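Local coordinates for protein glutathione s-transferase III (Zea mays, PDB 1AW9) that probably conjugates reduced glutathione to hydrophobic electrophiles, including certain herbicides, as a phi-class glutathione transferase of maize, at residues Pro108-Leu113 with His135-Leu139; Leu139-Leu143 with Leu183-Arg187. The contacts are given in a common frame with arbitrary orientation. Residues are numbered along the deposited sequence.

Interaction 1 (Pro108-Leu113 with His135-Leu139); sequences PNASPL and HAEQL. With CD (cadmium ion), chain D.
This contact belongs to the antiparallel pair of long helices, 92-122 and 129-152, in the all-helical C-terminal domain of a glutathione transferase. The axes of segments 108-113 and 135-139 pass 8.6 Å apart at a signed crossing angle of -147°, with the CA atoms of Asn109 and His135 5.1 Å apart as the closest CA pair across the segments. Segment 108-113 is a kinked helix: Pro108 and Pro112 have no amide hydrogen to give to the preceding turn, and the N of Asn109 makes no such bond either. Segment 135-139 is regular, Leu139 N bonding to His135 O at 2.9 Å. His135 (chi1 m, chi2 -69°) donates from ND1 to OD1 of Asn109 (chi1 m) at 2.8 Å, near the plane of the imidazole. One face of the ring is covered by Pro112, whose CG sits 3.8 Å from the centroid and 8° off the normal, a CH-pi contact. The pair is part of the helical bundle of the GST C-terminal domain. Next to the polar Asn109-His135 pair the contact is apolar: Leu113 CD1 meets Leu139 CD2 at 3.8 Å, and Leu113 CD2 lies 4.3 Å from Ala136 CB. Ala110 packs on Tyr171 and Leu139 on Leu175, both of helix 169-176. Glu137 points away and binds cadmium through OE1 (2.7 Å) and OE2 (2.5 Å), a site that Asp133 of a second subunit shares.

Interaction 2 (Leu139-Leu143 with Leu183-Arg187); sequences LAKVL and LVAAR
Within the helical C-terminal domain of the GST fold, short helix 182-185 and the turn after it pack against the middle of helix 129-152, with Ala140 CA and Leu183 CA 6.1 Å apart. Leu183 (chi1 m, chi2 t) points at the long helix: its CD1 lies 4.1 Å from Leu139 CD2, its CD2 3.9 Å from Ala140 CB, and its CB 4.1 Å from Leu143 CD1. Val184 follows, with CG2 4.2 Å from Leu143 CD1; its side chain also packs on Leu172, Leu175 and Trp194. Ala185 and Ala186 carry the chain around a turn in which Arg187 N bonds to Val184 O at 3.0 Å. Arg187, extended (phi/psi -115/108), is the N-cap of helix 188-199. Its side chain runs back along helix 129-152, CD 3.6 Å from Leu143 CB, one guanidinium face over Ala140 CA, and NE in a salt bridge with Asp144. The guanidinium also closes on its own segment, where NH1 donates to Leu183 O at 2.9 Å.

Overall arrangement
Helix 129-152 serves both contacts in succession, interaction 1 ending and interaction 2 beginning at Leu139. With centres 10 Å apart, the two touch directly: Leu183 CD1 is 4.2 Å from Leu113 CD1, and Leu183 CD2 3.8 Å from Ala136 O. Leu139, Leu113 and Leu183 thus join helices 92-122, 129-152 and 182-185 in one apolar cluster. Interaction 1 is the nearer to the probable glutathione site, with the side chains of Ala110 and Pro12 about 9 Å apart; interaction 2 lies away from it. Lys141 NZ hydrogen-bonds to the carbonyl of cadmium-binding Glu137, and the side chain of Ala140 is about 9 Å from a bound cadmium ion.

Interaction 1 (Pro108-Leu113 with His135-Leu139)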
loop_
_atom_site.group_PDB
_atom_site.type_symbol
_atom_site.label_atom_id
_atom_site.label_comp_id
_atom_site.label_asym_id
_atom_site.label_seq_id
_atom_site.Cartn_x
_atom_site.Cartn_y
_atom_site.Cartn_z
ATOM N N PRO A 108 -4.231 -0.265 -17.649
ATOM C CA PRO A 108 -3.896 -0.274 -16.221
ATOM C C PRO A 108 -4.916 0.350 -15.285
ATOM O O PRO A 108 -4.858 0.150 -14.095
ATOM C CB PRO A 108 -2.555 0.450 -16.169
ATOM C CG PRO A 108 -2.021 0.300 -17.585
ATOM C CD PRO A 108 -3.266 0.570 -18.384
ATOM N N ASN A 109 -5.812 1.154 -15.824
ATOM C CA ASN A 109 -6.833 1.774 -14.998
ATOM C C ASN A 109 -8.162 1.069 -15.148
ATOM O O ASN A 109 -8.915 0.963 -14.166
ATOM C CB ASN A 109 -6.928 3.260 -15.314
ATOM C CG ASN A 109 -5.709 3.999 -14.842
ATOM O OD1 ASN A 109 -5.434 4.017 -13.653
ATOM N ND2 ASN A 109 -4.944 4.573 -15.762
ATOM N N ALA A 110 -8.428 0.537 -16.342
ATOM C CA ALA A 110 -9.680 -0.173 -16.599
ATOM C C ALA A 110 -9.713 -1.519 -15.925
ATOM O O ALA A 110 -10.739 -1.886 -15.363
ATOM C CB ALA A 110 -9.905 -0.351 -18.089
ATOM N N SER A 111 -8.617 -2.278 -15.963
ATOM C CA SER A 111 -8.656 -3.596 -15.327
ATOM C C SER A 111 -8.889 -3.621 -13.822
ATOM O O SER A 111 -9.636 -4.481 -13.347
ATOM C CB SER A 111 -7.440 -4.450 -15.675
ATOM O OG SER A 111 -6.257 -3.740 -15.419
ATOM N N PRO A 112 -8.190 -2.760 -13.022
ATOM C CA PRO A 112 -8.448 -2.804 -11.573
ATOM C C PRO A 112 -9.917 -2.577 -11.273
ATOM O O PRO A 112 -10.448 -3.165 -10.347
ATOM C CB PRO A 112 -7.629 -1.638 -11.047
ATOM C CG PRO A 112 -6.463 -1.616 -11.953
ATOM C CD PRO A 112 -7.042 -1.879 -13.317
ATOM N N LEU A 113 -10.562 -1.714 -12.053
ATOM C CA LEU A 113 -11.968 -1.399 -11.857
ATOM C C LEU A 113 -12.856 -2.615 -12.136
ATOM O O LEU A 113 -13.807 -2.882 -11.407
ATOM C CB LEU A 113 -12.381 -0.212 -12.738
ATOM C CG LEU A 113 -11.803 1.153 -12.349
ATOM C CD1 LEU A 113 -12.300 2.207 -13.303
ATOM C CD2 LEU A 113 -12.195 1.533 -10.948
ATOM N N HIS A 135 -8.263 4.415 -9.353
ATOM C CA HIS A 135 -8.403 4.136 -10.763
ATOM C C HIS A 135 -9.536 4.765 -11.511
ATOM O O HIS A 135 -9.358 5.054 -12.662
ATOM C CB HIS A 135 -8.373 2.677 -10.984
ATOM C CG HIS A 135 -7.047 2.135 -10.679
ATOM N ND1 HIS A 135 -5.954 2.412 -11.473
ATOM C CD2 HIS A 135 -6.594 1.416 -9.632
ATOM C CE1 HIS A 135 -4.879 1.879 -10.929
ATOM N NE2 HIS A 135 -5.239 1.267 -9.813
ATOM N N ALA A 136 -10.673 5.015 -10.865
ATOM C CA ALA A 136 -11.772 5.666 -11.533
ATOM C C ALA A 136 -11.333 7.082 -11.899
ATOM O O ALA A 136 -11.659 7.606 -12.953
ATOM C CB ALA A 136 -12.970 5.743 -10.605
ATOM N N GLU A 137 -10.620 7.723 -10.991
ATOM C CA GLU A 137 -10.166 9.068 -11.225
ATOM C C GLU A 137 -9.089 9.149 -12.286
ATOM O O GLU A 137 -9.091 10.068 -13.115
ATOM C CB GLU A 137 -9.638 9.630 -9.957
ATOM C CG GLU A 137 -9.260 11.021 -10.162
ATOM C CD GLU A 137 -8.624 11.593 -8.973
ATOM O OE1 GLU A 137 -8.732 10.988 -7.874
ATOM O OE2 GLU A 137 -8.000 12.663 -9.143
ATOM N N GLN A 138 -8.146 8.210 -12.238
ATOM C CA GLN A 138 -7.086 8.152 -13.228
ATOM C C GLN A 138 -7.664 7.856 -14.617
ATOM O O GLN A 138 -7.248 8.462 -15.595
ATOM C CB GLN A 138 -6.027 7.121 -12.808
ATOM C CG GLN A 138 -5.175 7.640 -11.665
ATOM C CD GLN A 138 -4.108 6.688 -11.182
ATOM O OE1 GLN A 138 -3.973 5.561 -11.653
ATOM N NE2 GLN A 138 -3.314 7.158 -10.255
ATOM N N LEU A 139 -8.629 6.937 -14.695
ATOM C CA LEU A 139 -9.288 6.583 -15.962
ATOM C C LEU A 139 -10.072 7.788 -16.422
ATOM O O LEU A 139 -10.043 8.091 -17.596
ATOM C CB LEU A 139 -10.233 5.386 -15.809
ATOM C CG LEU A 139 -10.771 4.772 -17.119
ATOM C CD1 LEU A 139 -9.625 4.420 -18.112
ATOM C CD2 LEU A 139 -11.625 3.575 -16.832
HETATM CD CD CD D . -7.952 13.290 -6.754
HETATM O O HOH W 1 -6.186 13.422 -7.380
#

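Interaction 2 (Leu139-Leu143 with Leu183-Arg187)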
loop_
_atom_site.group_PDB
_atom_site.type_symbol
_atom_site.label_atom_id
_atom_site.label_comp_id
_atom_site.label_asym_id
_atom_site.label_seq_id
_atom_site.Cartn_x
_atom_site.Cartn_y
_atom_site.Cartn_z
ATOM N N LEU A 139 -8.629 6.937 -14.695
ATOM C CA LEU A 139 -9.288 6.583 -15.962
ATOM C C LEU A 139 -10.072 7.788 -16.422
ATOM O O LEU A 139 -10.043 8.091 -17.596
ATOM C CB LEU A 139 -10.233 5.386 -15.809
ATOM C CG LEU A 139 -10.771 4.772 -17.119
ATOM C CD1 LEU A 139 -9.625 4.420 -18.112
ATOM C CD2 LEU A 139 -11.625 3.575 -16.832
ATOM N N ALA A 140 -10.749 8.495 -15.517
ATOM C CA ALA A 140 -11.479 9.719 -15.889
ATOM C C ALA A 140 -10.553 10.722 -16.608
ATOM O O ALA A 140 -10.926 11.240 -17.664
ATOM C CB ALA A 140 -12.097 10.399 -14.653
ATOM N N LYS A 141 -9.384 11.029 -16.028
ATOM C CA LYS A 141 -8.440 11.953 -16.664
ATOM C C LYS A 141 -8.009 11.423 -18.033
ATOM O O LYS A 141 -7.826 12.186 -18.984
ATOM C CB LYS A 141 -7.184 12.146 -15.826
ATOM C CG LYS A 141 -7.420 12.386 -14.381
ATOM C CD LYS A 141 -8.093 13.705 -14.146
ATOM C CE LYS A 141 -8.673 13.762 -12.738
ATOM N NZ LYS A 141 -9.829 12.806 -12.582
ATOM N N VAL A 142 -7.763 10.122 -18.102
ATOM C CA VAL A 142 -7.382 9.471 -19.344
ATOM C C VAL A 142 -8.517 9.632 -20.374
ATOM O O VAL A 142 -8.256 10.029 -21.513
ATOM C CB VAL A 142 -7.012 7.956 -19.110
ATOM C CG1 VAL A 142 -6.928 7.165 -20.440
ATOM C CG2 VAL A 142 -5.692 7.877 -18.424
ATOM N N LEU A 143 -9.766 9.382 -19.977
ATOM C CA LEU A 143 -10.904 9.513 -20.894
ATOM C C LEU A 143 -11.233 10.968 -21.322
ATOM O O LEU A 143 -11.903 11.177 -22.328
ATOM C CB LEU A 143 -12.122 8.754 -20.374
ATOM C CG LEU A 143 -12.020 7.204 -20.349
ATOM C CD1 LEU A 143 -13.266 6.548 -19.772
ATOM C CD2 LEU A 143 -11.780 6.637 -21.692
ATOM N N LEU A 183 -18.234 6.714 -16.585
ATOM C CA LEU A 183 -17.012 7.363 -17.051
ATOM C C LEU A 183 -17.053 7.478 -18.570
ATOM O O LEU A 183 -16.582 8.454 -19.153
ATOM C CB LEU A 183 -15.780 6.565 -16.584
ATOM C CG LEU A 183 -15.554 6.566 -15.061
ATOM C CD1 LEU A 183 -14.571 5.490 -14.663
ATOM C CD2 LEU A 183 -15.092 7.932 -14.591
ATOM N N VAL A 184 -17.659 6.480 -19.198
ATOM C CA VAL A 184 -17.784 6.459 -20.643
ATOM C C VAL A 184 -19.006 7.238 -21.083
ATOM O O VAL A 184 -18.925 8.120 -21.940
ATOM C CB VAL A 184 -17.895 5.005 -21.188
ATOM C CG1 VAL A 184 -18.383 4.994 -22.655
ATOM C CG2 VAL A 184 -16.548 4.311 -21.071
ATOM N N ALA A 185 -20.132 6.938 -20.461
ATOM C CA ALA A 185 -21.371 7.589 -20.828
ATOM C C ALA A 185 -21.343 9.113 -20.743
ATOM O O ALA A 185 -21.854 9.806 -21.611
ATOM C CB ALA A 185 -22.517 7.026 -19.997
ATOM N N ALA A 186 -20.670 9.631 -19.739
ATOM C CA ALA A 186 -20.630 11.050 -19.522
ATOM C C ALA A 186 -19.767 11.801 -20.494
ATOM O O ALA A 186 -19.667 13.022 -20.425
ATOM C CB ALA A 186 -20.157 11.312 -18.120
ATOM N N ARG A 187 -19.074 11.095 -21.359
ATOM C CA ARG A 187 -18.219 11.783 -22.307
ATOM C C ARG A 187 -18.821 11.483 -23.661
ATOM O O ARG A 187 -18.739 10.374 -24.161
ATOM C CB ARG A 187 -16.776 11.291 -22.162
ATOM C CG ARG A 187 -16.072 11.894 -20.964
ATOM C CD ARG A 187 -14.925 11.050 -20.440
ATOM N NE ARG A 187 -14.303 11.716 -19.292
ATOM C CZ ARG A 187 -14.713 11.593 -18.025
ATOM N NH1 ARG A 187 -15.734 10.798 -17.695
ATOM N NH2 ARG A 187 -14.205 12.398 -17.105
#